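Local coordinates for malonyl CoA-acyl carrier protein transacylase (Burkholderia pseudomallei 1710b, PDB 3EZO) that probably catalyses transfer of the malonyl group from malonyl-CoA to holo-acyl carrier protein, giving malonyl-ACP and free CoA, at residues Arg123-Val131 with Ser203-Leu211; Arg219-Pro230 with Val243-Val254. All coordinates share one frame; numbering follows the deposited sequence.

Contact 1 of 2, residues Arg123-Val131 with Ser203-Leu211; sequences RAQAMQTAV and SAPFHSSLL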
loop_
_atom_site.group_PDB
_atom_site.type_symbol
_atom_site.label_atom_id
_atom_site.label_comp_id
_atom_site.label_asym_id
_atom_site.label_seq_id
_atom_site.Cartn_x
_atom_site.Cartn_y
_atom_site.Cartn_z
ATOM N N ARG A 123 4.146 -2.424 -12.452
ATOM C CA ARG A 123 4.339 -3.160 -11.213
ATOM C C ARG A 123 3.246 -4.221 -11.047
ATOM O O ARG A 123 3.523 -5.372 -10.690
ATOM C CB ARG A 123 4.282 -2.214 -10.022
ATOM C CG ARG A 123 4.347 -2.910 -8.662
ATOM C CD ARG A 123 4.393 -1.835 -7.548
ATOM N NE ARG A 123 4.611 -2.354 -6.172
ATOM C CZ ARG A 123 3.658 -2.706 -5.324
ATOM N NH1 ARG A 123 2.354 -2.702 -5.675
ATOM N NH2 ARG A 123 3.994 -3.101 -4.109
ATOM N N ALA A 124 1.996 -3.824 -11.268
ATOM C CA ALA A 124 0.869 -4.770 -11.173
ATOM C C ALA A 124 1.063 -5.947 -12.116
ATOM O O ALA A 124 0.908 -7.105 -11.703
ATOM C CB ALA A 124 -0.477 -4.073 -11.423
ATOM N N GLN A 125 1.427 -5.671 -13.360
ATOM C CA GLN A 125 1.655 -6.719 -14.377
ATOM C C GLN A 125 2.783 -7.687 -13.938
ATOM O O GLN A 125 2.609 -8.920 -13.989
ATOM C CB GLN A 125 1.945 -6.060 -15.749
ATOM C CG GLN A 125 2.898 -6.828 -16.736
ATOM C CD GLN A 125 2.308 -8.129 -17.269
ATOM O OE1 GLN A 125 1.096 -8.216 -17.584
ATOM N NE2 GLN A 125 3.165 -9.155 -17.388
ATOM N N ALA A 126 3.911 -7.106 -13.489
ATOM C CA ALA A 126 5.042 -7.845 -12.984
ATOM C C ALA A 126 4.700 -8.774 -11.828
ATOM O O ALA A 126 5.087 -9.920 -11.823
ATOM C CB ALA A 126 6.175 -6.855 -12.549
ATOM N N MET A 127 4.039 -8.241 -10.812
ATOM C CA MET A 127 3.690 -9.004 -9.629
ATOM C C MET A 127 2.668 -10.136 -9.931
ATOM O O MET A 127 2.719 -11.233 -9.335
ATOM C CB MET A 127 3.139 -8.079 -8.554
ATOM C CG MET A 127 4.161 -7.011 -8.033
ATOM S SD MET A 127 3.369 -5.975 -6.754
ATOM C CE MET A 127 3.385 -7.075 -5.367
ATOM N N GLN A 128 1.763 -9.880 -10.874
ATOM C CA GLN A 128 0.732 -10.862 -11.199
ATOM C C GLN A 128 1.295 -12.029 -12.037
ATOM O O GLN A 128 0.736 -13.099 -12.033
ATOM C CB GLN A 128 -0.452 -10.165 -11.891
ATOM C CG GLN A 128 -1.655 -11.054 -12.160
ATOM C CD GLN A 128 -2.267 -11.609 -10.880
ATOM O OE1 GLN A 128 -2.543 -12.819 -10.818
ATOM N NE2 GLN A 128 -2.429 -10.754 -9.832
ATOM N N THR A 129 2.378 -11.811 -12.784
ATOM C CA THR A 129 2.923 -12.836 -13.640
ATOM C C THR A 129 4.315 -13.389 -13.233
ATOM O O THR A 129 4.971 -14.076 -14.038
ATOM C CB THR A 129 2.986 -12.278 -15.037
ATOM O OG1 THR A 129 3.868 -11.161 -15.054
ATOM C CG2 THR A 129 1.564 -11.838 -15.491
ATOM N N ALA A 130 4.772 -13.091 -12.017
ATOM C CA ALA A 130 6.098 -13.535 -11.566
ATOM C C ALA A 130 6.159 -15.067 -11.482
ATOM O O ALA A 130 7.155 -15.670 -11.887
ATOM C CB ALA A 130 6.467 -12.919 -10.240
ATOM N N VAL A 131 5.089 -15.687 -10.991
ATOM C CA VAL A 131 5.049 -17.135 -10.850
ATOM C C VAL A 131 3.864 -17.705 -11.620
ATOM O O VAL A 131 2.859 -17.000 -11.860
ATOM C CB VAL A 131 5.013 -17.599 -9.372
ATOM C CG1 VAL A 131 6.176 -16.977 -8.590
ATOM C CG2 VAL A 131 3.745 -17.245 -8.723
ATOM N N SER A 203 -4.419 -14.191 -6.063
ATOM C CA SER A 203 -4.017 -15.270 -6.980
ATOM C C SER A 203 -2.486 -15.468 -7.119
ATOM O O SER A 203 -2.033 -16.315 -7.909
ATOM C CB SER A 203 -4.600 -14.942 -8.353
ATOM O OG SER A 203 -4.054 -13.710 -8.812
ATOM N N ALA A 204 -1.715 -14.663 -6.376
ATOM C CA ALA A 204 -0.265 -14.580 -6.538
ATOM C C ALA A 204 0.351 -14.282 -5.171
ATOM O O ALA A 204 -0.260 -13.567 -4.358
ATOM C CB ALA A 204 0.052 -13.518 -7.518
ATOM N N PRO A 205 1.532 -14.826 -4.882
ATOM C CA PRO A 205 2.112 -14.748 -3.523
ATOM C C PRO A 205 2.900 -13.475 -3.282
ATOM O O PRO A 205 4.138 -13.509 -3.078
ATOM C CB PRO A 205 3.048 -15.947 -3.520
ATOM C CG PRO A 205 3.592 -15.986 -4.899
ATOM C CD PRO A 205 2.465 -15.525 -5.798
ATOM N N PHE A 206 2.200 -12.350 -3.309
ATOM C CA PHE A 206 2.836 -11.055 -3.194
ATOM C C PHE A 206 3.637 -10.919 -1.893
ATOM O O PHE A 206 3.241 -11.409 -0.818
ATOM C CB PHE A 206 1.765 -9.947 -3.193
ATOM C CG PHE A 206 0.939 -9.861 -4.450
ATOM C CD1 PHE A 206 1.375 -10.361 -5.666
ATOM C CD2 PHE A 206 -0.271 -9.198 -4.414
ATOM C CE1 PHE A 206 0.595 -10.250 -6.804
ATOM C CE2 PHE A 206 -1.069 -9.091 -5.574
ATOM C CZ PHE A 206 -0.618 -9.617 -6.752
ATOM N N HIS A 207 4.767 -10.235 -2.014
ATOM C CA HIS A 207 5.632 -9.895 -0.891
ATOM C C HIS A 207 6.352 -11.116 -0.299
ATOM O O HIS A 207 7.041 -10.976 0.695
ATOM C CB HIS A 207 4.866 -9.045 0.141
ATOM C CG HIS A 207 4.459 -7.711 -0.403
ATOM N ND1 HIS A 207 5.375 -6.715 -0.665
ATOM C CD2 HIS A 207 3.242 -7.217 -0.757
ATOM C CE1 HIS A 207 4.741 -5.670 -1.193
ATOM N NE2 HIS A 207 3.445 -5.945 -1.244
ATOM N N SER A 208 6.226 -12.274 -0.960
ATOM C CA SER A 208 7.049 -13.462 -0.700
ATOM C C SER A 208 8.268 -13.515 -1.610
ATOM O O SER A 208 8.305 -12.895 -2.679
ATOM C CB SER A 208 6.244 -14.760 -0.871
ATOM O OG SER A 208 6.091 -15.131 -2.237
ATOM N N SER A 209 9.276 -14.256 -1.159
ATOM C CA SER A 209 10.479 -14.501 -1.959
ATOM C C SER A 209 10.191 -15.150 -3.293
ATOM O O SER A 209 10.998 -15.051 -4.214
ATOM C CB SER A 209 11.469 -15.362 -1.152
ATOM O OG SER A 209 10.890 -16.606 -0.771
ATOM N N LEU A 210 9.037 -15.816 -3.436
ATOM C CA LEU A 210 8.619 -16.340 -4.747
ATOM C C LEU A 210 8.415 -15.268 -5.795
ATOM O O LEU A 210 8.477 -15.545 -6.991
ATOM C CB LEU A 210 7.386 -17.196 -4.651
ATOM C CG LEU A 210 7.411 -18.275 -3.579
ATOM C CD1 LEU A 210 6.095 -19.078 -3.737
ATOM C CD2 LEU A 210 8.633 -19.090 -3.763
ATOM N N LEU A 211 8.231 -14.021 -5.363
ATOM C CA LEU A 211 8.026 -12.939 -6.302
ATOM C C LEU A 211 9.315 -12.298 -6.812
ATOM O O LEU A 211 9.241 -11.261 -7.456
ATOM C CB LEU A 211 7.076 -11.879 -5.720
ATOM C CG LEU A 211 5.875 -11.577 -6.643
ATOM C CD1 LEU A 211 4.825 -12.702 -6.615
ATOM C CD2 LEU A 211 5.212 -10.253 -6.299
HETATM O O HOH W 1 -3.997 -11.152 -7.404
#

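Contact 2 of 2, residues Arg219-Pro230 with Val243-Val254; sequences REYLAGVDVKAP and VSDPAAIKDALV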
loop_
_atom_site.group_PDB
_atom_site.type_symbol
_atom_site.label_atom_id
_atom_site.label_comp_id
_atom_site.label_asym_id
_atom_site.label_seq_id
_atom_site.Cartn_x
_atom_site.Cartn_y
_atom_site.Cartn_z
ATOM N N ARG A 219 13.319 -3.642 -11.458
ATOM C CA ARG A 219 14.654 -3.047 -11.517
ATOM C C ARG A 219 14.959 -2.530 -12.917
ATOM O O ARG A 219 15.454 -1.410 -13.082
ATOM C CB ARG A 219 15.739 -4.032 -11.054
ATOM C CG ARG A 219 17.065 -3.365 -10.931
ATOM C CD ARG A 219 18.204 -4.358 -10.650
ATOM N NE ARG A 219 18.052 -5.025 -9.339
ATOM C CZ ARG A 219 17.632 -6.271 -9.124
ATOM N NH1 ARG A 219 17.212 -7.062 -10.106
ATOM N NH2 ARG A 219 17.591 -6.726 -7.891
ATOM N N GLU A 220 14.652 -3.341 -13.928
ATOM C CA GLU A 220 14.834 -2.918 -15.314
ATOM C C GLU A 220 13.964 -1.713 -15.634
ATOM O O GLU A 220 14.428 -0.729 -16.217
ATOM C CB GLU A 220 14.477 -4.045 -16.291
ATOM C CG GLU A 220 15.386 -5.215 -16.192
ATOM C CD GLU A 220 14.938 -6.408 -17.057
ATOM O OE1 GLU A 220 13.769 -6.435 -17.560
ATOM O OE2 GLU A 220 15.797 -7.325 -17.210
ATOM N N TYR A 221 12.700 -1.772 -15.232
ATOM C CA TYR A 221 11.778 -0.642 -15.489
ATOM C C TYR A 221 12.230 0.639 -14.778
ATOM O O TYR A 221 12.307 1.700 -15.377
ATOM C CB TYR A 221 10.331 -0.998 -15.091
ATOM C CG TYR A 221 9.324 0.046 -15.537
ATOM C CD1 TYR A 221 8.506 -0.161 -16.655
ATOM C CD2 TYR A 221 9.189 1.238 -14.841
ATOM C CE1 TYR A 221 7.586 0.851 -17.069
ATOM C CE2 TYR A 221 8.278 2.222 -15.230
ATOM C CZ TYR A 221 7.483 2.023 -16.335
ATOM O OH TYR A 221 6.588 3.035 -16.670
ATOM N N LEU A 222 12.554 0.553 -13.502
ATOM C CA LEU A 222 12.972 1.747 -12.745
ATOM C C LEU A 222 14.261 2.355 -13.245
ATOM O O LEU A 222 14.491 3.520 -13.008
ATOM C CB LEU A 222 13.067 1.437 -11.242
ATOM C CG LEU A 222 11.688 1.298 -10.587
ATOM C CD1 LEU A 222 11.722 0.509 -9.319
ATOM C CD2 LEU A 222 11.066 2.698 -10.368
ATOM N N ALA A 223 15.097 1.582 -13.950
ATOM C CA ALA A 223 16.311 2.122 -14.564
ATOM C C ALA A 223 16.028 3.337 -15.461
ATOM O O ALA A 223 16.863 4.249 -15.583
ATOM C CB ALA A 223 17.049 1.021 -15.367
ATOM N N GLY A 224 14.867 3.341 -16.109
ATOM C CA GLY A 224 14.488 4.440 -16.964
ATOM C C GLY A 224 13.607 5.488 -16.323
ATOM O O GLY A 224 13.144 6.370 -17.028
ATOM N N VAL A 225 13.374 5.437 -14.996
ATOM C CA VAL A 225 12.470 6.394 -14.353
ATOM C C VAL A 225 13.304 7.445 -13.632
ATOM O O VAL A 225 14.272 7.102 -12.922
ATOM C CB VAL A 225 11.515 5.699 -13.385
ATOM C CG1 VAL A 225 10.653 6.689 -12.646
ATOM C CG2 VAL A 225 10.671 4.627 -14.142
ATOM N N ASP A 226 12.965 8.715 -13.845
ATOM C CA ASP A 226 13.654 9.819 -13.175
ATOM C C ASP A 226 13.168 9.955 -11.751
ATOM O O ASP A 226 12.087 10.474 -11.515
ATOM C CB ASP A 226 13.374 11.158 -13.883
ATOM C CG ASP A 226 14.230 12.301 -13.317
ATOM O OD1 ASP A 226 15.386 12.031 -12.915
ATOM O OD2 ASP A 226 13.765 13.445 -13.283
ATOM N N VAL A 227 13.928 9.465 -10.801
ATOM C CA VAL A 227 13.540 9.590 -9.427
ATOM C C VAL A 227 14.421 10.687 -8.862
ATOM O O VAL A 227 15.612 10.695 -9.124
ATOM C CB VAL A 227 13.722 8.259 -8.645
ATOM C CG1 VAL A 227 13.502 8.485 -7.139
ATOM C CG2 VAL A 227 12.801 7.140 -9.238
ATOM N N LYS A 228 13.809 11.578 -8.086
ATOM C CA LYS A 228 14.453 12.713 -7.464
ATOM C C LYS A 228 14.472 12.574 -5.956
ATOM O O LYS A 228 13.610 11.892 -5.386
ATOM C CB LYS A 228 13.613 13.948 -7.749
ATOM C CG LYS A 228 13.393 14.247 -9.200
ATOM C CD LYS A 228 14.055 15.508 -9.622
ATOM C CE LYS A 228 13.403 16.053 -10.881
ATOM N NZ LYS A 228 14.310 17.040 -11.470
ATOM N N ALA A 229 15.394 13.275 -5.293
ATOM C CA ALA A 229 15.487 13.241 -3.823
ATOM C C ALA A 229 14.211 13.844 -3.249
ATOM O O ALA A 229 13.806 14.895 -3.696
ATOM C CB ALA A 229 16.710 14.053 -3.328
ATOM N N PRO A 230 13.586 13.180 -2.261
ATOM C CA PRO A 230 12.295 13.669 -1.777
ATOM C C PRO A 230 12.389 14.980 -0.995
ATOM O O PRO A 230 13.377 15.246 -0.337
ATOM C CB PRO A 230 11.753 12.523 -0.903
ATOM C CG PRO A 230 12.810 11.534 -0.777
ATOM C CD PRO A 230 13.929 11.843 -1.735
ATOM N N VAL A 243 15.521 7.277 3.165
ATOM C CA VAL A 243 16.644 7.422 2.275
ATOM C C VAL A 243 16.347 8.594 1.344
ATOM O O VAL A 243 15.162 8.815 1.005
ATOM C CB VAL A 243 16.906 6.100 1.484
ATOM C CG1 VAL A 243 17.281 4.949 2.448
ATOM C CG2 VAL A 243 15.732 5.692 0.629
ATOM N N SER A 244 17.399 9.323 0.933
ATOM C CA SER A 244 17.289 10.426 0.003
ATOM C C SER A 244 17.841 10.143 -1.365
ATOM O O SER A 244 17.439 10.804 -2.330
ATOM C CB SER A 244 18.016 11.662 0.560
ATOM O OG SER A 244 19.388 11.362 0.868
ATOM N N ASP A 245 18.797 9.214 -1.457
ATOM C CA ASP A 245 19.404 8.835 -2.719
ATOM C C ASP A 245 18.406 8.148 -3.678
ATOM O O ASP A 245 17.825 7.126 -3.342
ATOM C CB ASP A 245 20.563 7.878 -2.444
ATOM C CG ASP A 245 21.265 7.435 -3.676
ATOM O OD1 ASP A 245 21.647 8.281 -4.492
ATOM O OD2 ASP A 245 21.465 6.225 -3.851
ATOM N N PRO A 246 18.241 8.694 -4.903
ATOM C CA PRO A 246 17.345 8.101 -5.902
ATOM C C PRO A 246 17.573 6.605 -6.145
ATOM O O PRO A 246 16.623 5.850 -6.193
ATOM C CB PRO A 246 17.640 8.923 -7.139
ATOM C CG PRO A 246 17.882 10.302 -6.590
ATOM C CD PRO A 246 18.719 10.016 -5.329
ATOM N N ALA A 247 18.831 6.180 -6.277
ATOM C CA ALA A 247 19.159 4.756 -6.472
ATOM C C ALA A 247 18.649 3.856 -5.314
ATOM O O ALA A 247 18.148 2.718 -5.535
ATOM C CB ALA A 247 20.683 4.598 -6.699
ATOM N N ALA A 248 18.790 4.365 -4.091
ATOM C CA ALA A 248 18.340 3.661 -2.887
ATOM C C ALA A 248 16.820 3.553 -2.826
ATOM O O ALA A 248 16.287 2.540 -2.417
ATOM C CB ALA A 248 18.845 4.394 -1.646
ATOM N N ILE A 249 16.140 4.620 -3.254
ATOM C CA ILE A 249 14.662 4.623 -3.320
ATOM C C ILE A 249 14.171 3.576 -4.301
ATOM O O ILE A 249 13.309 2.768 -3.974
ATOM C CB ILE A 249 14.154 6.008 -3.718
ATOM C CG1 ILE A 249 14.475 7.007 -2.602
ATOM C CG2 ILE A 249 12.653 5.963 -4.112
ATOM C CD1 ILE A 249 14.181 8.451 -3.013
ATOM N N LYS A 250 14.748 3.583 -5.495
ATOM C CA LYS A 250 14.490 2.568 -6.487
ATOM C C LYS A 250 14.726 1.163 -5.942
ATOM O O LYS A 250 13.863 0.288 -6.113
ATOM C CB LYS A 250 15.367 2.759 -7.723
ATOM C CG LYS A 250 15.129 4.034 -8.508
ATOM C CD LYS A 250 15.879 4.021 -9.860
ATOM C CE LYS A 250 15.654 5.327 -10.616
ATOM N NZ LYS A 250 16.356 5.356 -11.896
ATOM N N ASP A 251 15.876 0.940 -5.289
ATOM C CA ASP A 251 16.184 -0.391 -4.803
ATOM C C ASP A 251 15.187 -0.867 -3.729
ATOM O O ASP A 251 14.794 -2.049 -3.696
ATOM C CB ASP A 251 17.611 -0.481 -4.247
ATOM C CG ASP A 251 17.964 -1.903 -3.880
ATOM O OD1 ASP A 251 17.988 -2.769 -4.784
ATOM O OD2 ASP A 251 18.120 -2.147 -2.674
ATOM N N ALA A 252 14.762 0.071 -2.880
ATOM C CA ALA A 252 13.745 -0.221 -1.875
ATOM C C ALA A 252 12.427 -0.592 -2.551
ATOM O O ALA A 252 11.718 -1.475 -2.085
ATOM C CB ALA A 252 13.576 0.938 -0.917
ATOM N N LEU A 253 12.099 0.054 -3.663
ATOM C CA LEU A 253 10.897 -0.348 -4.418
ATOM C C LEU A 253 11.042 -1.731 -5.065
ATOM O O LEU A 253 10.071 -2.485 -5.109
ATOM C CB LEU A 253 10.494 0.693 -5.470
ATOM C CG LEU A 253 10.020 2.046 -4.938
ATOM C CD1 LEU A 253 9.760 2.988 -6.155
ATOM C CD2 LEU A 253 8.812 1.925 -4.015
ATOM N N VAL A 254 12.237 -2.036 -5.579
ATOM C CA VAL A 254 12.536 -3.350 -6.211
ATOM C C VAL A 254 12.355 -4.465 -5.182
ATOM O O VAL A 254 11.613 -5.451 -5.418
ATOM C CB VAL A 254 13.967 -3.356 -6.841
ATOM C CG1 VAL A 254 14.472 -4.785 -7.167
ATOM C CG2 VAL A 254 14.038 -2.439 -8.077
HETATM O O HOH W 2 17.956 -2.712 -7.452
HETATM O O HOH W 3 17.975 -5.360 -5.066
#

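Contact 1 of 2, residues Arg123-Val131 with Ser203-Leu211
The F206 ring has a partner over each face and two at its edge. M127 CE lies over one face, 4.2 Å from the F206 ring centroid, with its sulfur higher above the same face in a Met-aromatic contact; the carbonyl oxygen of A204 sits over the opposite face, offset toward the rim. At the edge, M127 O lies in the ring plane, 3.4 Å from F206 CE1. Q128 NE2 comes to the same rim at F206 CZ, its amide turned 81° from the ring. The M127 chain runs straight out through chi2 and then bends at chi3 (76°), which turns the methyl over F206 while SD lies 3.5 Å above the plane of the R123 guanidinium. That guanidinium meets H207 obliquely, R123 NH2 standing 4.0 Å from H207 CE1.

Toward the helix end, L211 CD2 packs 3.8 Å from M127 CB, L211 CG meets A130 CB, and V131 CG2 slides past P205 CD at 3.6 Å. At the solvent side, S203 OG donates to Q128 OE1 at 2.7 Å, in the amide plane and on a lone pair. A water accepts from Q128 NE2 and donates to S203 OG, so both ends of the amide are engaged and its rotation is fixed.

H207 hydrogen-bonds through NE2 to S98 OG and through ND1 to the backbone oxygens of Q256 and G259; R123 NH2 bonds Q256 OE1 and S98 OG. The arrangement is consistent with the serine-histidine dyad of FabD-type acyltransferases, H207 and S98 being the predicted pair.

Contact 2 of 2, residues Arg219-Pro230 with Val243-Val254
K250 reaches across to the end of helix 212-223 and meets two backbone oxygens there. Beyond CG its chain is extended, and this carries NZ to L222 O at 2.8 Å and to V225 O at 2.9 Å. The two bonds differ in approach: NZ lies in the carbonyl plane of V225, but is tilted 27° from that of L222. L222 O has a second donor, V225 N, which arrives from the other face of its plane.

V227 lines the methylene part of the lysine. The two side chains run alongside each other in opposite senses, V227 CG2 lying 3.7 Å from K250 CE, while V227 CG1 turns to I249 CG2 at 4.0 Å and to P246. Just beyond, the P230 ring meets the end of I249, P230 CD being 3.6 Å from I249 CD1, and the P246 ring lies against V227 O.

L222 faces helix 246-256. With CG beside its backbone N (chi1 -74°), L222 sends CD1 in among K250 O, L253 CB and V254 CG2, the last at 3.9 Å. V254 CG2 also packs on R219 CA, and V254 CG1 lies over one face of the R219 guanidinium. Two waters join that guanidinium to D251 OD1, while R219 NH1 forms a salt bridge with D216 and D251 one with R255.

The two short helical segments run roughly antiparallel, at 150°. Helix 212-223 ends close to the lysine, so the ammonium charge probably offsets some of the negative end of its dipole, while V227 covers the methylenes that lead to NZ.

In the fold
Contacts 1 and 2 are consecutive along the chain and are joined by helix 212-223: L211, at its N-cap, belongs to contact 1, and its last turn belongs to contact 2. Their centres lie 20 Å apart, and their nearest atoms about 6 Å, without touching. Contact 1 holds H207, whose side chain is about 3 Å from that of S98, both predicted active-site residues. Contact 2 lies farther from this site; the side chain of L253 is about 9 Å from those of S98 and H207. A second link is helix 246-256, packed in contact 2, since Q256 at its end bonds both R123 and H207 of contact 1.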